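NADH-rubredoxin oxidoreductase (Clostridium acetobutylicum, PDB 3KLJ) catalyses the NADH-dependent reduction of rubredoxin through a bound FAD, passing electrons down a chain that serves dioxygen scavenging in an obligate anaerobe. Local coordinates at residues L94-L97 with E101-K104; D259-G264 with L289-E294; F329-T332 with Y337-C340; V339-L342 with D348-A351. All coordinates share one frame; numbering follows the deposited sequence. Where two conformers were deposited one is given.

Interaction 1. Residues L94-L97 with E101-K104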
ATOM      1  N   LEU A  94     -24.283 -16.825   0.806  1.00 20.42           N
ATOM      2  CA  LEU A  94     -24.356 -16.565  -0.627  1.00 20.25           C
ATOM      3  C   LEU A  94     -23.714 -15.222  -0.944  1.00 20.13           C
ATOM      4  O   LEU A  94     -23.991 -14.218  -0.279  1.00 20.14           O
ATOM      5  CB  LEU A  94     -25.811 -16.576  -1.124  1.00 20.22           C
ATOM      6  CG  LEU A  94     -26.690 -17.835  -0.996  1.00 20.77           C
ATOM      7  CD1 LEU A  94     -28.132 -17.538  -1.409  1.00 21.09           C
ATOM      8  CD2 LEU A  94     -26.154 -18.989  -1.821  1.00 21.64           C
ATOM      9  N   VAL A  95     -22.852 -15.213  -1.957  1.00 19.60           N
ATOM     10  CA  VAL A  95     -22.267 -13.983  -2.459  1.00 19.20           C
ATOM     11  C   VAL A  95     -22.891 -13.667  -3.816  1.00 19.39           C
ATOM     12  O   VAL A  95     -22.965 -14.532  -4.692  1.00 19.16           O
ATOM     13  CB  VAL A  95     -20.721 -14.093  -2.545  1.00 19.43           C
ATOM     14  CG1 VAL A  95     -20.125 -12.935  -3.330  1.00 18.34           C
ATOM     15  CG2 VAL A  95     -20.123 -14.146  -1.136  1.00 19.23           C
ATOM     16  N   THR A  96     -23.365 -12.434  -3.976  1.00 19.55           N
ATOM     17  CA  THR A  96     -23.981 -12.010  -5.232  1.00 19.59           C
ATOM     18  C   THR A  96     -22.988 -11.205  -6.051  1.00 20.09           C
ATOM     19  O   THR A  96     -22.387 -10.244  -5.558  1.00 19.43           O
ATOM     20  CB  THR A  96     -25.250 -11.170  -5.002  1.00 19.53           C
ATOM     21  OG1 THR A  96     -26.149 -11.888  -4.152  1.00 18.52           O
ATOM     22  CG2 THR A  96     -25.945 -10.872  -6.317  1.00 19.96           C
ATOM     23  N   LEU A  97     -22.829 -11.613  -7.304  1.00 20.69           N
ATOM     24  CA  LEU A  97     -21.959 -10.936  -8.245  1.00 21.72           C
ATOM     25  C   LEU A  97     -22.707  -9.878  -9.056  1.00 22.60           C
ATOM     26  O   LEU A  97     -23.943  -9.791  -9.005  1.00 22.34           O
ATOM     27  CB  LEU A  97     -21.293 -11.956  -9.179  1.00 21.62           C
ATOM     28  CG  LEU A  97     -20.550 -13.112  -8.500  1.00 21.87           C
ATOM     29  CD1 LEU A  97     -20.332 -14.270  -9.467  1.00 21.88           C
ATOM     30  CD2 LEU A  97     -19.228 -12.652  -7.884  1.00 21.24           C
ATOM     31  N   GLU A 101     -25.488 -13.504 -10.771  1.00 27.97           N
ATOM     32  CA  GLU A 101     -25.117 -14.865 -10.401  1.00 28.18           C
ATOM     33  C   GLU A 101     -24.747 -14.958  -8.912  1.00 27.77           C
ATOM     34  O   GLU A 101     -24.057 -14.085  -8.376  1.00 27.53           O
ATOM     35  CB  GLU A 101     -23.916 -15.290 -11.254  1.00 28.34           C
ATOM     36  CG  GLU A 101     -23.843 -16.777 -11.568  1.00 30.44           C
ATOM     37  CD  GLU A 101     -22.418 -17.278 -11.764  1.00 33.02           C
ATOM     38  OE1 GLU A 101     -22.191 -18.480 -11.521  1.00 34.42           O
ATOM     39  OE2 GLU A 101     -21.524 -16.483 -12.150  1.00 34.07           O
ATOM     40  N   LYS A 102     -25.202 -16.019  -8.247  1.00 27.30           N
ATOM     41  CA  LYS A 102     -24.872 -16.228  -6.834  1.00 26.98           C
ATOM     42  C   LYS A 102     -23.932 -17.408  -6.630  1.00 26.39           C
ATOM     43  O   LYS A 102     -23.993 -18.395  -7.366  1.00 26.09           O
ATOM     44  CB  LYS A 102     -26.137 -16.422  -5.999  1.00 27.16           C
ATOM     45  CG  LYS A 102     -26.866 -15.136  -5.680  1.00 28.23           C
ATOM     46  CD  LYS A 102     -28.257 -15.422  -5.144  1.00 30.31           C
ATOM     47  CE  LYS A 102     -29.024 -14.138  -4.875  1.00 32.39           C
ATOM     48  NZ  LYS A 102     -29.203 -13.300  -6.099  1.00 33.68           N
ATOM     49  N   ILE A 103     -23.062 -17.295  -5.628  1.00 25.44           N
ATOM     50  CA  ILE A 103     -22.173 -18.393  -5.248  1.00 24.81           C
ATOM     51  C   ILE A 103     -22.308 -18.726  -3.764  1.00 24.04           C
ATOM     52  O   ILE A 103     -22.181 -17.846  -2.909  1.00 23.87           O
ATOM     53  CB  ILE A 103     -20.691 -18.094  -5.617  1.00 25.14           C
ATOM     54  CG1 ILE A 103     -20.485 -18.219  -7.134  1.00 25.30           C
ATOM     55  CG2 ILE A 103     -19.734 -19.043  -4.882  1.00 25.41           C
ATOM     56  CD1 ILE A 103     -19.314 -17.431  -7.665  1.00 26.23           C
ATOM     57  N   LYS A 104     -22.572 -19.998  -3.473  1.00 23.01           N
ATOM     58  CA  LYS A 104     -22.633 -20.489  -2.101  1.00 22.31           C
ATOM     59  C   LYS A 104     -21.251 -20.895  -1.604  1.00 21.65           C
ATOM     60  O   LYS A 104     -20.466 -21.492  -2.344  1.00 22.22           O
ATOM     61  CB  LYS A 104     -23.628 -21.655  -1.974  1.00 22.19           C
ATOM     62  CG  LYS A 104     -23.895 -22.103  -0.529  1.00 22.28           C
ATOM     63  CD  LYS A 104     -25.345 -22.531  -0.296  1.00 22.49           C
ATOM     64  CE  LYS A 104     -25.666 -23.885  -0.921  1.00 23.06           C
ATOM     65  NZ  LYS A 104     -27.059 -24.340  -0.609  1.00 23.26           N
TER
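The backbone N of Val95 donates to Ile103 O at 2.9 Å, and Ile103 N returns a bond to Val95 O, so the two residues form a hydrogen-bonded pair in an antiparallel beta hairpin. This hairpin, strands 94-97 and 102-104, supplies two of the three strands of a small antiparallel sheet in the FAD-binding domain; strand 85-89, which carries the FAD-binding Ala85, lies beyond 94-97. Toward the turn a third bond joins Leu97 N to Glu101 O at 3.0 Å.

Side chains divide between the two faces. On the face of Leu94, Thr96, Lys102 and Lys104, the CD2 methyl of Leu94 rests 3.7 Å from Lys104 CB, touching the base of a lysine whose chain bends at CG and again further out. Thr96 and Lys102 run alongside each other, pointing the same way, and OG1 of the threonine meets the methylene carbons CG and CE of the lysine, both at 3.7 Å. The other face is apolar: Val95 and Ile103 both pack on Leu13 of strand 12-15, tying the hairpin to the parallel sheet of the domain. With CG beside its own backbone N (chi1 -53°), Leu97 runs alongside Glu101, pointing the same way, and Leu97 CD1 lies 3.8 Å from Ile103 CD1 and 3.7 Å from Glu101 OE2.

Interaction 2. Residues D259-G264 with L289-E294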
ATOM      1  N   ASP A 259     -17.587 -17.449  10.134  1.00 18.46           N
ATOM      2  CA  ASP A 259     -17.258 -18.108   8.863  1.00 18.21           C
ATOM      3  C   ASP A 259     -16.910 -17.136   7.741  1.00 18.01           C
ATOM      4  O   ASP A 259     -16.674 -17.549   6.587  1.00 17.50           O
ATOM      5  CB  ASP A 259     -18.368 -19.074   8.438  1.00 18.02           C
ATOM      6  CG  ASP A 259     -18.433 -20.312   9.313  1.00 18.24           C
ATOM      7  OD1 ASP A 259     -19.523 -20.903   9.399  1.00 19.28           O
ATOM      8  OD2 ASP A 259     -17.401 -20.708   9.900  1.00 18.54           O
ATOM      9  N   ILE A 260     -16.840 -15.853   8.096  1.00 17.94           N
ATOM     10  CA  ILE A 260     -16.293 -14.833   7.203  1.00 17.66           C
ATOM     11  C   ILE A 260     -14.968 -14.266   7.728  1.00 17.97           C
ATOM     12  O   ILE A 260     -14.885 -13.796   8.873  1.00 18.42           O
ATOM     13  CB  ILE A 260     -17.278 -13.677   6.970  1.00 17.75           C
ATOM     14  CG1 ILE A 260     -18.616 -14.204   6.429  1.00 17.19           C
ATOM     15  CG2 ILE A 260     -16.630 -12.621   6.030  1.00 16.51           C
ATOM     16  CD1 ILE A 260     -19.616 -13.109   6.078  1.00 17.03           C
ATOM     17  N   TYR A 261     -13.952 -14.295   6.872  1.00 17.86           N
ATOM     18  CA  TYR A 261     -12.610 -13.805   7.193  1.00 18.14           C
ATOM     19  C   TYR A 261     -12.277 -12.633   6.288  1.00 18.34           C
ATOM     20  O   TYR A 261     -12.924 -12.438   5.262  1.00 18.30           O
ATOM     21  CB  TYR A 261     -11.554 -14.894   6.962  1.00 17.84           C
ATOM     22  CG  TYR A 261     -11.800 -16.175   7.732  1.00 18.45           C
ATOM     23  CD1 TYR A 261     -12.791 -17.074   7.327  1.00 17.54           C
ATOM     24  CD2 TYR A 261     -11.047 -16.490   8.862  1.00 16.58           C
ATOM     25  CE1 TYR A 261     -13.019 -18.259   8.025  1.00 18.83           C
ATOM     26  CE2 TYR A 261     -11.273 -17.670   9.565  1.00 17.79           C
ATOM     27  CZ  TYR A 261     -12.259 -18.545   9.138  1.00 18.44           C
ATOM     28  OH  TYR A 261     -12.495 -19.709   9.822  1.00 20.84           O
ATOM     29  N   ALA A 262     -11.264 -11.861   6.676  1.00 18.39           N
ATOM     30  CA  ALA A 262     -10.687 -10.838   5.812  1.00 18.77           C
ATOM     31  C   ALA A 262      -9.179 -10.721   6.049  1.00 18.92           C
ATOM     32  O   ALA A 262      -8.673 -11.121   7.094  1.00 19.03           O
ATOM     33  CB  ALA A 262     -11.378  -9.499   6.033  1.00 18.79           C
ATOM     34  N   CYS A 263      -8.471 -10.160   5.075  1.00 19.16           N
ATOM     35  CA  CYS A 263      -7.003 -10.152   5.088  1.00 19.09           C
ATOM     36  C   CYS A 263      -6.437  -9.175   4.078  1.00 18.47           C
ATOM     37  O   CYS A 263      -7.021  -8.959   3.017  1.00 18.64           O
ATOM     38  CB  CYS A 263      -6.451 -11.553   4.790  1.00 18.67           C
ATOM     39  SG  CYS A 263      -7.168 -12.344   3.334  1.00 19.15           S
ATOM     40  N   GLY A 264      -5.289  -8.598   4.414  1.00 18.10           N
ATOM     41  CA  GLY A 264      -4.565  -7.720   3.499  1.00 18.33           C
ATOM     42  C   GLY A 264      -5.063  -6.290   3.611  1.00 18.11           C
ATOM     43  O   GLY A 264      -5.492  -5.851   4.685  1.00 18.12           O
ATOM     44  N   LEU A 289      -5.495 -20.690   6.262  1.00 18.24           N
ATOM     45  CA  LEU A 289      -5.227 -21.705   7.289  1.00 19.01           C
ATOM     46  C   LEU A 289      -6.400 -21.881   8.255  1.00 19.40           C
ATOM     47  O   LEU A 289      -6.801 -23.010   8.558  1.00 19.20           O
ATOM     48  CB  LEU A 289      -3.962 -21.316   8.075  1.00 18.88           C
ATOM     49  CG  LEU A 289      -2.584 -21.981   7.866  1.00 19.36           C
ATOM     50  CD1 LEU A 289      -2.412 -22.835   6.580  1.00 19.37           C
ATOM     51  CD2 LEU A 289      -1.452 -20.952   8.000  1.00 16.06           C
ATOM     52  N   ASN A 290      -6.940 -20.763   8.741  1.00 20.07           N
ATOM     53  CA  ASN A 290      -8.069 -20.782   9.678  1.00 20.82           C
ATOM     54  C   ASN A 290      -9.357 -21.267   9.010  1.00 21.08           C
ATOM     55  O   ASN A 290     -10.109 -22.055   9.594  1.00 20.93           O
ATOM     56  CB  ASN A 290      -8.278 -19.398  10.300  1.00 21.31           C
ATOM     57  CG  ASN A 290      -7.412 -19.162  11.525  1.00 22.15           C
ATOM     58  OD1 ASN A 290      -7.774 -19.543  12.645  1.00 26.43           O
ATOM     59  ND2 ASN A 290      -6.287 -18.509  11.330  1.00 20.70           N
ATOM     60  N   ALA A 291      -9.592 -20.802   7.781  1.00 21.25           N
ATOM     61  CA  ALA A 291     -10.741 -21.232   6.975  1.00 21.63           C
ATOM     62  C   ALA A 291     -10.739 -22.748   6.753  1.00 22.54           C
ATOM     63  O   ALA A 291     -11.797 -23.354   6.549  1.00 22.46           O
ATOM     64  CB  ALA A 291     -10.758 -20.509   5.654  1.00 21.34           C
ATOM     65  N   CYS A 292      -9.553 -23.346   6.816  1.00 22.89           N
ATOM     66  CA  CYS A 292      -9.418 -24.795   6.713  0.50 24.01           C
ATOM     67  C   CYS A 292      -9.284 -25.467   8.087  1.00 23.99           C
ATOM     68  O   CYS A 292      -8.904 -26.632   8.189  1.00 24.39           O
ATOM     69  CB  CYS A 292      -8.251 -25.166   5.803  0.50 23.90           C
ATOM     70  SG  CYS A 292      -8.421 -26.817   5.120  0.50 26.91           S
ATOM     71  N   GLY A 293      -9.616 -24.728   9.142  1.00 24.60           N
ATOM     72  CA  GLY A 293      -9.680 -25.292  10.494  1.00 25.38           C
ATOM     73  C   GLY A 293      -8.375 -25.404  11.261  1.00 25.97           C
ATOM     74  O   GLY A 293      -8.259 -26.224  12.171  1.00 26.11           O
ATOM     75  N   GLU A 294      -7.394 -24.582  10.902  1.00 26.28           N
ATOM     76  CA  GLU A 294      -6.133 -24.508  11.631  1.00 26.88           C
ATOM     77  C   GLU A 294      -6.013 -23.130  12.291  1.00 26.76           C
ATOM     78  O   GLU A 294      -5.863 -22.110  11.595  1.00 27.60           O
ATOM     79  CB  GLU A 294      -4.972 -24.755  10.669  1.00 27.41           C
ATOM     80  CG  GLU A 294      -3.662 -25.061  11.347  1.00 29.04           C
ATOM     81  CD  GLU A 294      -2.496 -24.961  10.396  1.00 31.29           C
ATOM     82  OE1 GLU A 294      -2.383 -25.823   9.495  1.00 32.24           O
ATOM     83  OE2 GLU A 294      -1.689 -24.020  10.557  1.00 32.01           O
TER
HETATM   84  O   HOH W   1     -12.516 -22.705  10.371  1.00 36.31           O
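Tyr261, in strand 260-262, faces Asn290 and Ala291 at the C-terminal end of helix 277-291. The helix closes in a Schellman motif, with Glu294 N bonded to Leu289 O and Gly293 N to Asn290 O at 2.8 Å; Gly293 takes the positive phi, 83°, of the C-prime position. Within this turn, Cys292, just before Gly293, forms the disulfide with Cys32. The single ring of Tyr261 crosses from the strand to the helix end. Ala291 CB sits over one face of the ring, 4.0 Å from CE1, while Asn290 CB approaches obliquely, 3.5 Å from CE2. This joins the outermost strand of the five-stranded parallel sheet in the FAD-binding domain to the end of a helix packed against it; Gly264, just past the strand, touches the FAD. The amide of Asn290 turns away from the ring, and its ND2 is bonded to Val286 O and Ala296 O. At the outer end of the ring, Asn290 O, which already accepts from Gly293 N, takes a second hydrogen from a water at 2.6 Å; the same water lies 3.0 Å from Tyr261 OH.

Interaction 3. Residues F329-T332 with Y337-C340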
ATOM      1  N   PHE A 329      16.239  15.734  18.535  1.00 19.11           N
ATOM      2  CA  PHE A 329      17.591  15.777  17.976  1.00 19.31           C
ATOM      3  C   PHE A 329      17.567  15.621  16.453  1.00 19.63           C
ATOM      4  O   PHE A 329      17.019  14.649  15.924  1.00 19.27           O
ATOM      5  CB  PHE A 329      18.464  14.677  18.567  1.00 18.80           C
ATOM      6  CG  PHE A 329      18.601  14.740  20.051  1.00 19.99           C
ATOM      7  CD1 PHE A 329      19.495  15.621  20.639  1.00 19.30           C
ATOM      8  CD2 PHE A 329      17.851  13.900  20.862  1.00 21.37           C
ATOM      9  CE1 PHE A 329      19.636  15.675  22.019  1.00 22.11           C
ATOM     10  CE2 PHE A 329      17.987  13.951  22.252  1.00 22.32           C
ATOM     11  CZ  PHE A 329      18.884  14.834  22.823  1.00 21.97           C
ATOM     12  N   ARG A 330      18.199  16.566  15.768  1.00 19.65           N
ATOM     13  CA  ARG A 330      18.231  16.587  14.320  1.00 20.43           C
ATOM     14  C   ARG A 330      19.682  16.648  13.846  1.00 20.52           C
ATOM     15  O   ARG A 330      20.511  17.298  14.470  1.00 20.08           O
ATOM     16  CB  ARG A 330      17.444  17.801  13.821  1.00 20.48           C
ATOM     17  CG  ARG A 330      17.265  17.905  12.317  1.00 21.70           C
ATOM     18  CD  ARG A 330      16.322  19.058  11.953  1.00 22.61           C
ATOM     19  NE  ARG A 330      14.936  18.795  12.366  1.00 23.84           N
ATOM     20  CZ  ARG A 330      14.330  19.337  13.428  1.00 23.19           C
ATOM     21  NH1 ARG A 330      14.969  20.204  14.215  1.00 20.69           N
ATOM     22  NH2 ARG A 330      13.068  19.013  13.700  1.00 21.74           N
ATOM     23  N   SER A 331      19.975  15.956  12.746  1.00 20.89           N
ATOM     24  CA  SER A 331      21.277  16.040  12.092  1.00 21.29           C
ATOM     25  C   SER A 331      21.094  16.113  10.584  1.00 22.28           C
ATOM     26  O   SER A 331      20.403  15.272   9.998  1.00 22.16           O
ATOM     27  CB  SER A 331      22.145  14.827  12.455  1.00 21.36           C
ATOM     28  OG  SER A 331      23.345  14.812  11.696  1.00 21.05           O
ATOM     29  N   THR A 332      21.698  17.123   9.964  1.00 22.44           N
ATOM     30  CA  THR A 332      21.715  17.243   8.514  1.00 23.26           C
ATOM     31  C   THR A 332      23.157  17.119   8.031  1.00 23.87           C
ATOM     32  O   THR A 332      24.024  17.890   8.436  1.00 24.17           O
ATOM     33  CB  THR A 332      21.112  18.593   8.041  1.00 23.09           C
ATOM     34  OG1 THR A 332      19.773  18.720   8.529  1.00 22.47           O
ATOM     35  CG2 THR A 332      21.105  18.695   6.519  1.00 23.02           C
ATOM     36  N   TYR A 337      20.063  12.422   6.563  1.00 18.14           N
ATOM     37  CA  TYR A 337      19.285  13.271   7.442  1.00 17.11           C
ATOM     38  C   TYR A 337      18.774  12.389   8.563  1.00 17.19           C
ATOM     39  O   TYR A 337      18.298  11.265   8.326  1.00 16.84           O
ATOM     40  CB  TYR A 337      18.109  13.943   6.698  1.00 16.78           C
ATOM     41  CG  TYR A 337      17.195  14.719   7.628  1.00 16.06           C
ATOM     42  CD1 TYR A 337      17.474  16.051   7.969  1.00 16.88           C
ATOM     43  CD2 TYR A 337      16.079  14.112   8.208  1.00 16.92           C
ATOM     44  CE1 TYR A 337      16.653  16.763   8.838  1.00 15.45           C
ATOM     45  CE2 TYR A 337      15.250  14.811   9.079  1.00 15.77           C
ATOM     46  CZ  TYR A 337      15.541  16.139   9.388  1.00 16.45           C
ATOM     47  OH  TYR A 337      14.731  16.832  10.258  1.00 16.03           O
ATOM     48  N   ILE A 338      18.891  12.892   9.785  1.00 16.73           N
ATOM     49  CA  ILE A 338      18.422  12.169  10.962  1.00 17.11           C
ATOM     50  C   ILE A 338      17.525  13.080  11.775  1.00 17.00           C
ATOM     51  O   ILE A 338      17.871  14.229  12.016  1.00 16.19           O
ATOM     52  CB  ILE A 338      19.594  11.716  11.860  1.00 16.87           C
ATOM     53  CG1 ILE A 338      20.535  10.790  11.083  1.00 17.07           C
ATOM     54  CG2 ILE A 338      19.062  11.058  13.159  1.00 17.64           C
ATOM     55  CD1 ILE A 338      21.940  10.667  11.684  1.00 19.58           C
ATOM     56  N   VAL A 339      16.367  12.564  12.178  1.00 16.97           N
ATOM     57  CA  VAL A 339      15.555  13.233  13.185  1.00 16.80           C
ATOM     58  C   VAL A 339      15.098  12.207  14.219  1.00 17.46           C
ATOM     59  O   VAL A 339      14.666  11.098  13.882  1.00 16.39           O
ATOM     60  CB  VAL A 339      14.379  14.081  12.577  1.00 17.12           C
ATOM     61  CG1 VAL A 339      13.342  13.209  11.857  1.00 15.52           C
ATOM     62  CG2 VAL A 339      13.723  14.940  13.648  1.00 16.35           C
ATOM     63  N   CYS A 340      15.225  12.587  15.483  1.00 17.55           N
ATOM     64  CA  CYS A 340      14.951  11.691  16.581  1.00 19.07           C
ATOM     65  C   CYS A 340      14.110  12.453  17.612  1.00 18.96           C
ATOM     66  O   CYS A 340      14.505  13.522  18.084  1.00 18.09           O
ATOM     67  CB  CYS A 340      16.300  11.212  17.137  1.00 19.32           C
ATOM     68  SG  CYS A 340      16.277  10.226  18.589  1.00 25.16           S
TER
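The guanidinium of Arg330 meets the phenol oxygen of Tyr337 at its edge: NE donates to Tyr337 OH at 2.9 Å, and the oxygen lies only 4° out of the guanidinium plane. The bond is bent, 138° at the hydrogen, and the two planes are turned 32° apart. The first torsion of Arg330 sets CG opposite its backbone N and 3.7 Å from Tyr337 CE1, and the bend at chi3 then turns NE to the hydroxyl. At the edge of the tyrosine ring, near its plane, Thr332 OG1 lies 3.6 Å from Tyr337 CD1. Both polar ends have acidic partners as well: Arg330 forms salt bridges with Asp187 and Asp189, and Tyr337 OH is hydrogen-bonded to Asp187. The arginine would probably stabilise the ionised forms of both aspartates.

These side chains share one face of an antiparallel beta hairpin. Hydrogen-bonded pairs Phe329-Cys340 and Ser331-Ile338 direct their side chains to the other face, where Ser331 CB and Ile338 CB stand 4.1 Å apart. Ser331 N is hydrogen-bonded to Ile338 O at 2.8 Å. Strand 327-332 is one of the two edge strands of the C-terminal domain's five-stranded sheet, with 346-353 beyond 337-343. Helix 378-382 packs on Phe329 and Ser331, while helix 188-199 reaches Thr332 through Phe193 and Tyr337 through Asp189.

Interaction 4. Residues V339-L342 with D348-A351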
ATOM      1  N   VAL A 339      16.367  12.564  12.178  1.00 16.97           N
ATOM      2  CA  VAL A 339      15.555  13.233  13.185  1.00 16.80           C
ATOM      3  C   VAL A 339      15.098  12.207  14.219  1.00 17.46           C
ATOM      4  O   VAL A 339      14.666  11.098  13.882  1.00 16.39           O
ATOM      5  CB  VAL A 339      14.379  14.081  12.577  1.00 17.12           C
ATOM      6  CG1 VAL A 339      13.342  13.209  11.857  1.00 15.52           C
ATOM      7  CG2 VAL A 339      13.723  14.940  13.648  1.00 16.35           C
ATOM      8  N   CYS A 340      15.225  12.587  15.483  1.00 17.55           N
ATOM      9  CA  CYS A 340      14.951  11.691  16.581  1.00 19.07           C
ATOM     10  C   CYS A 340      14.110  12.453  17.612  1.00 18.96           C
ATOM     11  O   CYS A 340      14.505  13.522  18.084  1.00 18.09           O
ATOM     12  CB  CYS A 340      16.300  11.212  17.137  1.00 19.32           C
ATOM     13  SG  CYS A 340      16.277  10.226  18.589  1.00 25.16           S
ATOM     14  N   MET A 341      12.934  11.916  17.930  1.00 19.31           N
ATOM     15  CA  MET A 341      11.984  12.590  18.819  1.00 19.93           C
ATOM     16  C   MET A 341      11.783  11.802  20.110  1.00 20.27           C
ATOM     17  O   MET A 341      11.492  10.602  20.086  1.00 20.44           O
ATOM     18  CB  MET A 341      10.650  12.826  18.106  1.00 19.98           C
ATOM     19  CG  MET A 341      10.781  13.640  16.829  1.00 21.06           C
ATOM     20  SD  MET A 341       9.234  13.926  15.943  1.00 23.35           S
ATOM     21  CE  MET A 341       9.775  15.106  14.709  1.00 21.81           C
ATOM     22  N   LEU A 342      11.962  12.484  21.238  1.00 20.60           N
ATOM     23  CA  LEU A 342      11.917  11.832  22.540  1.00 20.81           C
ATOM     24  C   LEU A 342      10.623  12.081  23.285  1.00 20.69           C
ATOM     25  O   LEU A 342      10.034  13.158  23.201  1.00 20.75           O
ATOM     26  CB  LEU A 342      13.098  12.270  23.412  1.00 20.85           C
ATOM     27  CG  LEU A 342      14.383  11.464  23.268  1.00 22.09           C
ATOM     28  CD1 LEU A 342      15.094  11.766  21.953  1.00 23.95           C
ATOM     29  CD2 LEU A 342      15.297  11.730  24.446  1.00 22.30           C
ATOM     30  N   ASP A 348      10.390   8.096  20.880  1.00 16.42           N
ATOM     31  CA  ASP A 348       8.996   7.904  20.489  1.00 16.25           C
ATOM     32  C   ASP A 348       8.835   7.846  18.974  1.00 16.03           C
ATOM     33  O   ASP A 348       7.961   7.147  18.462  1.00 16.24           O
ATOM     34  CB  ASP A 348       8.125   9.039  21.046  1.00 16.46           C
ATOM     35  CG  ASP A 348       6.635   8.818  20.802  1.00 16.23           C
ATOM     36  OD1 ASP A 348       6.092   7.813  21.294  1.00 16.61           O
ATOM     37  OD2 ASP A 348       6.005   9.653  20.123  1.00 16.18           O
ATOM     38  N   ALA A 349       9.671   8.593  18.262  1.00 15.67           N
ATOM     39  CA  ALA A 349       9.597   8.654  16.807  1.00 15.44           C
ATOM     40  C   ALA A 349      10.929   9.066  16.218  1.00 15.29           C
ATOM     41  O   ALA A 349      11.693   9.819  16.831  1.00 15.12           O
ATOM     42  CB  ALA A 349       8.505   9.609  16.355  1.00 15.19           C
ATOM     43  N   ALA A 350      11.208   8.550  15.027  1.00 14.99           N
ATOM     44  CA  ALA A 350      12.449   8.850  14.332  1.00 14.12           C
ATOM     45  C   ALA A 350      12.305   8.596  12.847  1.00 13.97           C
ATOM     46  O   ALA A 350      11.551   7.702  12.429  1.00 13.91           O
ATOM     47  CB  ALA A 350      13.582   8.014  14.888  1.00 13.81           C
ATOM     48  N   ALA A 351      13.048   9.367  12.058  1.00 12.54           N
ATOM     49  CA  ALA A 351      13.185   9.093  10.640  1.00 12.84           C
ATOM     50  C   ALA A 351      14.619   9.336  10.206  1.00 12.68           C
ATOM     51  O   ALA A 351      15.292  10.236  10.717  1.00 13.33           O
ATOM     52  CB  ALA A 351      12.202   9.961   9.814  1.00 12.67           C
TER
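A classic beta bulge interrupts the hairpin of strands 337-343 and 346-353, where Asp348 and Ala349 both face Met341. The carbonyl oxygen of Met341 is gripped by two backbone donors, Asp348 N at 2.9 Å and Ala349 N at 3.3 Å. The shorter bond lies close to the line of the C=O, whereas Ala349 N comes in tilted 24° from the carbonyl plane. Met341 N in turn gives its hydrogen to Ala349 O at 2.7 Å. Past the bulge the regular antiparallel pattern resumes, with Val339 and Ala351 exchanging two bonds of 3.0 Å.

Strand 346-353 is the middle one of the five in the antiparallel sheet of the rubredoxin reductase C-terminal domain, and its three consecutive alanines keep the contact small in side-chain terms. On the face of Val339, Met341, Ala349 and Ala351, the CG1 methyl of Val339 stands between its own backbone N and carbonyl carbon (chi1 65°), which sets it 4.0 Å from Ala351 CB. Met341 CB passes Ala349 CB at 4.2 Å, and the rest of its extended chain leads away, with the side chain also touching Asn323.

Cys340 and Ala350 form a non-hydrogen-bonded pair facing the other way, where Ala350 lies against Leu362 and Ile366 of helix 356-367. The carboxylate of Asp348 is held through OD2, which accepts from Asn323 ND2 and forms a salt bridge with Lys343 NZ at the end of the partner strand, while Asp348 CB stays 3.8 Å from Met341 O.

Interactions 3 and 4 share Val339 and Cys340: strand 337-343 pairs with 327-332 at the margin of the C-terminal sheet and with 346-353 in its interior. They touch through Phe329 CE2 and Leu342 CD1, 3.6 Å apart. The difference in place appears in the chemistry, since the marginal pairing carries an arginine-tyrosine-aspartate network and the buried one is mainly backbone bonds and small apolar side chains. Interactions 1 and 2 belong to the FAD-binding domain, with centres about 19 Å apart. Interaction 1 is fringed with lysines, whereas interaction 2 is buried and relies on one aromatic ring and a water. Interactions 1 and 3, both partly exposed hairpins, lie on opposite sides of the chain's centre, their own centres about 54 Å apart.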